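Local coordinates for protein kojibiose phosphorylase (Gut metagenome, PDB 6W0P) that belongs to glycoside hydrolase family 65, carbohydrate-active enzymes that combine an N-terminal beta-sandwich domain with a helical (alpha/alpha)6-barrel catalytic domain, at residues A[332-336]-A[347-352]; A[147-151]-A[322-328]. All coordinates share one frame; numbering follows the deposited sequence.

Overall arrangement
The two contacts meet around the segment that follows helix 308-324, their centres about 16 Å apart. Along the chain, contact 2 closes first: the turn 147-151, between strands 135-145 and 152-161 of the N-terminal ten-stranded sheet, touches the end of helix 308-324 and the residues just after it. Contact 1 then forms between the loop that follows this helix and the start of the next, 351-361, within the central catalytic domain. Y325 links the two: its OH probably hydrogen-bonds to N332 O, at 2.7 Å, and its ring packs on I334. The same connection thus touches the N-terminal sheet domain first and then folds back on itself in the helical domain.

Contact 1: residues A[332-336]-A[347-352]; sequences NTIGA and HAFWDN
The side-chain amide of N352 donates from ND2 to the backbone oxygen of I334, at 2.8 Å and with an N-H...O angle of 161°. The bond lies in the carbonyl plane on a lone pair of I334 O, and this oxygen sits almost in the amide plane of N352, so both flat groups are used in their preferred orientation. With CG of N352 anti to its own carbonyl carbon (chi1 -76°), the amide reaches across to the 332-336 backbone. ND2 also comes within 2.9 Å of T333 OG1, the two side chains crossing at about a right angle.

A second bond runs between backbones, from A336 N to H347 O at 3.1 Å. The same oxygen is approached by CA of G335 in a C-H...O contact of 3.2 Å, and the two segments come nearest at G335 and H347, their CA atoms 4.7 Å apart. Residues 332-336 and 347-350 lie in the connection that leads into helix 351-361, and N352 sits in the first turn of that helix. The ten residues between the two segments include no helix or strand, consistent with the helix-joining loops of the (alpha/alpha)6 barrel. CB of H347 points away from 332-336, and NE2 of this histidine hydrogen-bonds to H83 O.

Packing lies next to these bonds. CB of A348 fits against T333, 3.7 Å from OG1 and 3.9 Å from CG2, while CB of A336 meets the F349 ring obliquely, 3.7 Å from CE1. Beyond them, helix 365-376 adds F374 against T333, L371 against I334 and R375 against A348.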
ATOM      1  N   ASN A 332      -4.707 -19.897  24.051  1.00 32.75           N
ATOM      2  CA  ASN A 332      -5.354 -18.563  24.193  1.00 32.14           C
ATOM      3  C   ASN A 332      -4.260 -17.504  24.269  1.00 32.12           C
ATOM      4  O   ASN A 332      -3.148 -17.838  24.692  1.00 31.65           O
ATOM      5  CB  ASN A 332      -6.277 -18.460  25.408  1.00 32.29           C
ATOM      6  CG  ASN A 332      -7.657 -19.035  25.176  1.00 32.36           C
ATOM      7  OD1 ASN A 332      -8.026 -19.330  24.040  1.00 33.69           O
ATOM      8  ND2 ASN A 332      -8.413 -19.221  26.246  1.00 31.55           N
ATOM      9  N   THR A 333      -4.576 -16.269  23.882  1.00 32.31           N
ATOM     10  CA  THR A 333      -3.634 -15.134  23.989  1.00 32.34           C
ATOM     11  C   THR A 333      -4.413 -13.874  24.365  1.00 32.00           C
ATOM     12  O   THR A 333      -5.652 -13.909  24.394  1.00 32.59           O
ATOM     13  CB  THR A 333      -2.837 -14.954  22.691  1.00 32.23           C
ATOM     14  OG1 THR A 333      -1.781 -14.013  22.911  1.00 32.84           O
ATOM     15  CG2 THR A 333      -3.701 -14.459  21.559  1.00 32.58           C
ATOM     16  N   ILE A 334      -3.678 -12.806  24.635  1.00 30.87           N
ATOM     17  CA  ILE A 334      -4.225 -11.470  24.990  1.00 30.32           C
ATOM     18  C   ILE A 334      -4.351 -10.653  23.695  1.00 30.32           C
ATOM     19  O   ILE A 334      -3.321 -10.456  23.018  1.00 30.34           O
ATOM     20  CB  ILE A 334      -3.298 -10.801  26.024  1.00 29.46           C
ATOM     21  CG1 ILE A 334      -3.137 -11.684  27.264  1.00 29.46           C
ATOM     22  CG2 ILE A 334      -3.782  -9.409  26.363  1.00 29.65           C
ATOM     23  CD1 ILE A 334      -2.312 -11.085  28.361  1.00 29.65           C
ATOM     24  N   GLY A 335      -5.559 -10.195  23.374  1.00 30.13           N
ATOM     25  CA  GLY A 335      -5.790  -9.169  22.340  1.00 29.94           C
ATOM     26  C   GLY A 335      -5.418  -7.762  22.824  1.00 29.45           C
ATOM     27  O   GLY A 335      -5.535  -7.469  24.033  1.00 28.48           O
ATOM     28  N   ALA A 336      -5.052  -6.888  21.889  1.00 28.80           N
ATOM     29  CA  ALA A 336      -4.745  -5.463  22.132  1.00 28.49           C
ATOM     30  C   ALA A 336      -5.891  -4.729  22.853  1.00 28.47           C
ATOM     31  O   ALA A 336      -5.592  -3.677  23.457  1.00 28.04           O
ATOM     32  CB  ALA A 336      -4.417  -4.788  20.826  1.00 28.30           C
ATOM     33  N   HIS A 347      -6.433  -9.424  18.190  1.00 31.09           N
ATOM     34  CA  HIS A 347      -5.070  -9.806  17.708  1.00 30.95           C
ATOM     35  C   HIS A 347      -4.034  -9.652  18.830  1.00 29.69           C
ATOM     36  O   HIS A 347      -4.160  -8.705  19.594  1.00 28.96           O
ATOM     37  CB  HIS A 347      -4.596  -8.967  16.516  1.00 31.10           C
ATOM     38  CG  HIS A 347      -5.260  -9.306  15.230  1.00 31.78           C
ATOM     39  ND1 HIS A 347      -5.222  -8.449  14.147  1.00 32.15           N
ATOM     40  CD2 HIS A 347      -5.979 -10.388  14.857  1.00 32.19           C
ATOM     41  CE1 HIS A 347      -5.893  -8.984  13.149  1.00 32.28           C
ATOM     42  NE2 HIS A 347      -6.376 -10.185  13.570  1.00 32.93           N
ATOM     43  N   ALA A 348      -3.083 -10.583  18.899  1.00 28.89           N
ATOM     44  CA  ALA A 348      -1.840 -10.518  19.691  1.00 28.83           C
ATOM     45  C   ALA A 348      -0.825  -9.712  18.892  1.00 28.73           C
ATOM     46  O   ALA A 348      -0.762  -9.887  17.645  1.00 29.01           O
ATOM     47  CB  ALA A 348      -1.293 -11.901  19.968  1.00 28.77           C
ATOM     48  N   PHE A 349      -0.061  -8.872  19.581  1.00 28.29           N
ATOM     49  CA  PHE A 349       1.082  -8.119  19.013  1.00 28.24           C
ATOM     50  C   PHE A 349       2.317  -8.466  19.844  1.00 27.82           C
ATOM     51  O   PHE A 349       2.170  -9.129  20.893  1.00 27.05           O
ATOM     52  CB  PHE A 349       0.772  -6.620  18.990  1.00 28.71           C
ATOM     53  CG  PHE A 349      -0.389  -6.222  18.112  1.00 30.23           C
ATOM     54  CD1 PHE A 349      -1.699  -6.430  18.518  1.00 30.56           C
ATOM     55  CD2 PHE A 349      -0.173  -5.654  16.866  1.00 30.50           C
ATOM     56  CE1 PHE A 349      -2.761  -6.052  17.709  1.00 30.87           C
ATOM     57  CE2 PHE A 349      -1.237  -5.310  16.049  1.00 30.67           C
ATOM     58  CZ  PHE A 349      -2.529  -5.497  16.474  1.00 30.61           C
ATOM     59  N   TRP A 350       3.495  -8.011  19.404  1.00 27.90           N
ATOM     60  CA  TRP A 350       4.786  -8.218  20.113  1.00 27.91           C
ATOM     61  C   TRP A 350       4.696  -7.690  21.561  1.00 28.59           C
ATOM     62  O   TRP A 350       5.511  -8.172  22.379  1.00 27.72           O
ATOM     63  CB  TRP A 350       5.905  -7.539  19.328  1.00 27.78           C
ATOM     64  CG  TRP A 350       5.935  -6.053  19.529  1.00 27.47           C
ATOM     65  CD1 TRP A 350       4.973  -5.145  19.188  1.00 27.01           C
ATOM     66  CD2 TRP A 350       7.012  -5.311  20.119  1.00 27.06           C
ATOM     67  NE1 TRP A 350       5.375  -3.889  19.544  1.00 27.25           N
ATOM     68  CE2 TRP A 350       6.617  -3.960  20.130  1.00 27.32           C
ATOM     69  CE3 TRP A 350       8.253  -5.662  20.664  1.00 27.66           C
ATOM     70  CZ2 TRP A 350       7.447  -2.953  20.632  1.00 27.72           C
ATOM     71  CZ3 TRP A 350       9.070  -4.669  21.163  1.00 27.68           C
ATOM     72  CH2 TRP A 350       8.663  -3.331  21.171  1.00 27.56           C
ATOM     73  N   ASP A 351       3.736  -6.766  21.814  1.00 29.20           N
ATOM     74  CA  ASP A 351       3.352  -6.176  23.134  0.60 29.31           C
ATOM     75  C   ASP A 351       3.135  -7.258  24.188  1.00 29.84           C
ATOM     76  O   ASP A 351       3.453  -6.992  25.364  1.00 29.71           O
ATOM     77  CB  ASP A 351       1.980  -5.473  23.133  0.60 29.16           C
ATOM     78  CG  ASP A 351       1.834  -4.309  22.180  0.60 28.37           C
ATOM     79  OD1 ASP A 351       2.148  -4.502  20.998  0.60 27.31           O
ATOM     80  OD2 ASP A 351       1.428  -3.208  22.652  0.60 28.93           O
ATOM     81  N   ASN A 352       2.535  -8.369  23.779  1.00 30.09           N
ATOM     82  CA  ASN A 352       2.208  -9.489  24.689  1.00 31.15           C
ATOM     83  C   ASN A 352       3.507  -9.912  25.363  1.00 30.62           C
ATOM     84  O   ASN A 352       3.523 -10.007  26.581  1.00 29.73           O
ATOM     85  CB  ASN A 352       1.519 -10.653  23.969  1.00 32.87           C
ATOM     86  CG  ASN A 352       0.065 -10.368  23.658  1.00 34.02           C
ATOM     87  OD1 ASN A 352      -0.400  -9.250  23.826  1.00 36.87           O
ATOM     88  ND2 ASN A 352      -0.681 -11.377  23.247  1.00 35.98           N
TER

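Contact 2: residues A[147-151]-A[322-328]; sequences MSDCE and IQAYHGF
The F328 ring carries C150 on one face and, at its edge, both E151 and a water oxygen. CB of C150 makes a CH-pi contact, 4.2 Å from the ring centroid and 19° off the normal, while SG lies obliquely to the ring, 3.6 Å from CD1. E151 OE2 approaches in the plane of the ring, 3.8 Å from CZ, its carboxylate turned steeply, 79°, against the ring. The torsion that sets CG of F328 anti to the backbone N (chi1 -177°) carries the ring toward C150.

The sulfur also serves the H326 imidazole, but at the edge: SG lies near that ring's plane, 3.6 Å from CE1. The backbone N of F328 lies above one face of the imidazole, toward the rim. The same water is at the edge of this ring as well, its oxygen 2.9 Å from H326 NE2; it donates a hydrogen bond to S148 O and so ties the histidine to the turn. Further along, the bent chain of M147 brings CE to 4.2 Å from Q323 CA, where F292 and F293 of helix 282-300 also pack on this methionine. E38 OE1 accepts hydrogen bonds from the backbone N of both H326 and F328.

The cysteine sulfur-aromatic contacts lie where a hairpin loop of the N-terminal sheet meets the residues just after helix 308-324, consistent with the beta-sandwich to helical-barrel junction of family 65 enzymes.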
ATOM      1  N   MET A 147     -15.189 -17.245  36.849  1.00 34.64           N
ATOM      2  CA  MET A 147     -13.726 -17.066  36.612  1.00 35.80           C
ATOM      3  C   MET A 147     -12.988 -18.404  36.687  1.00 37.27           C
ATOM      4  O   MET A 147     -11.895 -18.442  36.121  1.00 39.30           O
ATOM      5  CB  MET A 147     -13.092 -16.099  37.609  1.00 33.35           C
ATOM      6  CG  MET A 147     -13.699 -14.729  37.533  1.00 32.73           C
ATOM      7  SD  MET A 147     -13.576 -13.948  35.910  1.00 31.28           S
ATOM      8  CE  MET A 147     -11.816 -13.640  35.844  1.00 30.93           C
ATOM      9  N   SER A 148     -13.559 -19.441  37.315  1.00 38.76           N
ATOM     10  CA  SER A 148     -12.961 -20.806  37.438  1.00 40.79           C
ATOM     11  C   SER A 148     -13.516 -21.748  36.353  1.00 40.92           C
ATOM     12  O   SER A 148     -12.715 -22.276  35.563  1.00 41.46           O
ATOM     13  CB  SER A 148     -13.178 -21.379  38.818  1.00 41.57           C
ATOM     14  OG  SER A 148     -13.240 -20.329  39.780  1.00 45.70           O
ATOM     15  N   ASP A 149     -14.831 -21.979  36.327  1.00 40.39           N
ATOM     16  CA  ASP A 149     -15.506 -22.824  35.300  1.00 40.74           C
ATOM     17  C   ASP A 149     -15.970 -21.901  34.179  1.00 39.57           C
ATOM     18  O   ASP A 149     -17.148 -21.522  34.190  1.00 41.20           O
ATOM     19  CB  ASP A 149     -16.658 -23.636  35.902  1.00 41.56           C
ATOM     20  CG  ASP A 149     -16.205 -24.576  37.006  1.00 42.47           C
ATOM     21  OD1 ASP A 149     -15.462 -25.510  36.675  1.00 43.34           O
ATOM     22  OD2 ASP A 149     -16.575 -24.344  38.190  1.00 42.53           O
ATOM     23  N   CYS A 150     -15.064 -21.536  33.269  1.00 39.10           N
ATOM     24  CA  CYS A 150     -15.151 -20.294  32.449  1.00 38.32           C
ATOM     25  C   CYS A 150     -16.154 -20.448  31.300  1.00 38.75           C
ATOM     26  O   CYS A 150     -16.504 -19.420  30.682  1.00 39.36           O
ATOM     27  CB  CYS A 150     -13.779 -19.888  31.934  1.00 37.81           C
ATOM     28  SG  CYS A 150     -12.567 -19.707  33.268  1.00 35.87           S
ATOM     29  N   GLU A 151     -16.645 -21.671  31.080  1.00 39.11           N
ATOM     30  CA  GLU A 151     -17.724 -22.000  30.114  1.00 38.62           C
ATOM     31  C   GLU A 151     -19.048 -21.386  30.576  1.00 36.91           C
ATOM     32  O   GLU A 151     -19.930 -21.228  29.712  1.00 37.69           O
ATOM     33  CB  GLU A 151     -17.869 -23.513  29.972  1.00 39.78           C
ATOM     34  CG  GLU A 151     -16.567 -24.217  29.620  1.00 41.28           C
ATOM     35  CD  GLU A 151     -15.771 -24.744  30.809  1.00 42.96           C
ATOM     36  OE1 GLU A 151     -16.080 -24.388  32.002  1.00 41.95           O
ATOM     37  OE2 GLU A 151     -14.819 -25.498  30.547  1.00 45.64           O
ATOM     38  N   ILE A 322      -6.409  -9.512  35.063  1.00 30.57           N
ATOM     39  CA  ILE A 322      -6.837 -10.830  35.614  1.00 32.24           C
ATOM     40  C   ILE A 322      -7.965 -11.368  34.713  1.00 31.19           C
ATOM     41  O   ILE A 322      -8.031 -12.602  34.480  1.00 31.67           O
ATOM     42  CB  ILE A 322      -7.231 -10.699  37.114  1.00 33.93           C
ATOM     43  CG1 ILE A 322      -6.029 -10.276  37.979  1.00 36.58           C
ATOM     44  CG2 ILE A 322      -7.809 -12.010  37.597  1.00 34.43           C
ATOM     45  CD1 ILE A 322      -6.322  -9.686  39.398  1.00 37.47           C
ATOM     46  N   GLN A 323      -8.820 -10.482  34.203  1.00 30.08           N
ATOM     47  CA  GLN A 323      -9.942 -10.832  33.279  1.00 29.85           C
ATOM     48  C   GLN A 323      -9.398 -11.263  31.916  1.00 29.32           C
ATOM     49  O   GLN A 323      -9.947 -12.226  31.328  1.00 29.28           O
ATOM     50  CB  GLN A 323     -10.909  -9.659  33.104  1.00 29.39           C
ATOM     51  CG  GLN A 323     -11.852  -9.467  34.290  1.00 29.08           C
ATOM     52  CD  GLN A 323     -13.155  -8.805  33.919  1.00 28.17           C
ATOM     53  OE1 GLN A 323     -14.211  -9.253  34.334  1.00 27.91           O
ATOM     54  NE2 GLN A 323     -13.086  -7.744  33.136  1.00 27.24           N
ATOM     55  N   ALA A 324      -8.340 -10.609  31.448  1.00 29.07           N
ATOM     56  CA  ALA A 324      -7.760 -10.867  30.113  1.00 29.24           C
ATOM     57  C   ALA A 324      -7.130 -12.266  30.033  1.00 29.47           C
ATOM     58  O   ALA A 324      -7.215 -12.877  28.957  1.00 29.50           O
ATOM     59  CB  ALA A 324      -6.757  -9.792  29.783  1.00 29.33           C
ATOM     60  N   TYR A 325      -6.466 -12.739  31.093  1.00 29.65           N
ATOM     61  CA  TYR A 325      -5.692 -14.010  31.065  1.00 29.84           C
ATOM     62  C   TYR A 325      -5.474 -14.566  32.474  1.00 30.40           C
ATOM     63  O   TYR A 325      -5.080 -13.812  33.364  1.00 29.79           O
ATOM     64  CB  TYR A 325      -4.327 -13.764  30.426  1.00 29.35           C
ATOM     65  CG  TYR A 325      -3.808 -14.921  29.617  1.00 29.23           C
ATOM     66  CD1 TYR A 325      -4.347 -15.195  28.383  1.00 28.45           C
ATOM     67  CD2 TYR A 325      -2.806 -15.750  30.083  1.00 29.25           C
ATOM     68  CE1 TYR A 325      -3.910 -16.263  27.630  1.00 28.61           C
ATOM     69  CE2 TYR A 325      -2.352 -16.834  29.337  1.00 29.33           C
ATOM     70  CZ  TYR A 325      -2.899 -17.086  28.093  1.00 29.16           C
ATOM     71  OH  TYR A 325      -2.448 -18.111  27.303  1.00 28.50           O
ATOM     72  N   HIS A 326      -5.688 -15.862  32.682  1.00 31.34           N
ATOM     73  CA  HIS A 326      -5.329 -16.493  33.982  1.00 31.81           C
ATOM     74  C   HIS A 326      -4.793 -17.915  33.790  1.00 32.90           C
ATOM     75  O   HIS A 326      -4.731 -18.634  34.786  1.00 33.70           O
ATOM     76  CB  HIS A 326      -6.516 -16.423  34.951  1.00 32.10           C
ATOM     77  CG  HIS A 326      -7.690 -17.266  34.560  1.00 32.27           C
ATOM     78  ND1 HIS A 326      -8.656 -16.829  33.687  1.00 31.87           N
ATOM     79  CD2 HIS A 326      -8.062 -18.511  34.944  1.00 32.80           C
ATOM     80  CE1 HIS A 326      -9.571 -17.777  33.543  1.00 32.34           C
ATOM     81  NE2 HIS A 326      -9.234 -18.822  34.301  1.00 32.68           N
ATOM     82  N   GLY A 327      -4.395 -18.300  32.572  1.00 33.06           N
ATOM     83  CA  GLY A 327      -3.822 -19.626  32.302  1.00 33.75           C
ATOM     84  C   GLY A 327      -4.905 -20.661  32.069  1.00 34.88           C
ATOM     85  O   GLY A 327      -4.667 -21.849  32.356  1.00 35.71           O
ATOM     86  N   PHE A 328      -6.069 -20.258  31.564  1.00 34.79           N
ATOM     87  CA  PHE A 328      -7.173 -21.208  31.289  1.00 35.54           C
ATOM     88  C   PHE A 328      -6.802 -22.129  30.123  1.00 35.63           C
ATOM     89  O   PHE A 328      -7.232 -23.285  30.144  1.00 35.63           O
ATOM     90  CB  PHE A 328      -8.480 -20.495  30.951  1.00 36.55           C
ATOM     91  CG  PHE A 328      -9.629 -21.449  30.747  1.00 37.24           C
ATOM     92  CD1 PHE A 328     -10.239 -22.061  31.839  1.00 37.72           C
ATOM     93  CD2 PHE A 328     -10.087 -21.749  29.471  1.00 38.04           C
ATOM     94  CE1 PHE A 328     -11.284 -22.954  31.665  1.00 37.99           C
ATOM     95  CE2 PHE A 328     -11.123 -22.659  29.297  1.00 38.79           C
ATOM     96  CZ  PHE A 328     -11.723 -23.250  30.391  1.00 38.88           C
TER
HETATM   97  O   HOH W   1      -9.985 -21.413  35.285  1.00 45.39           O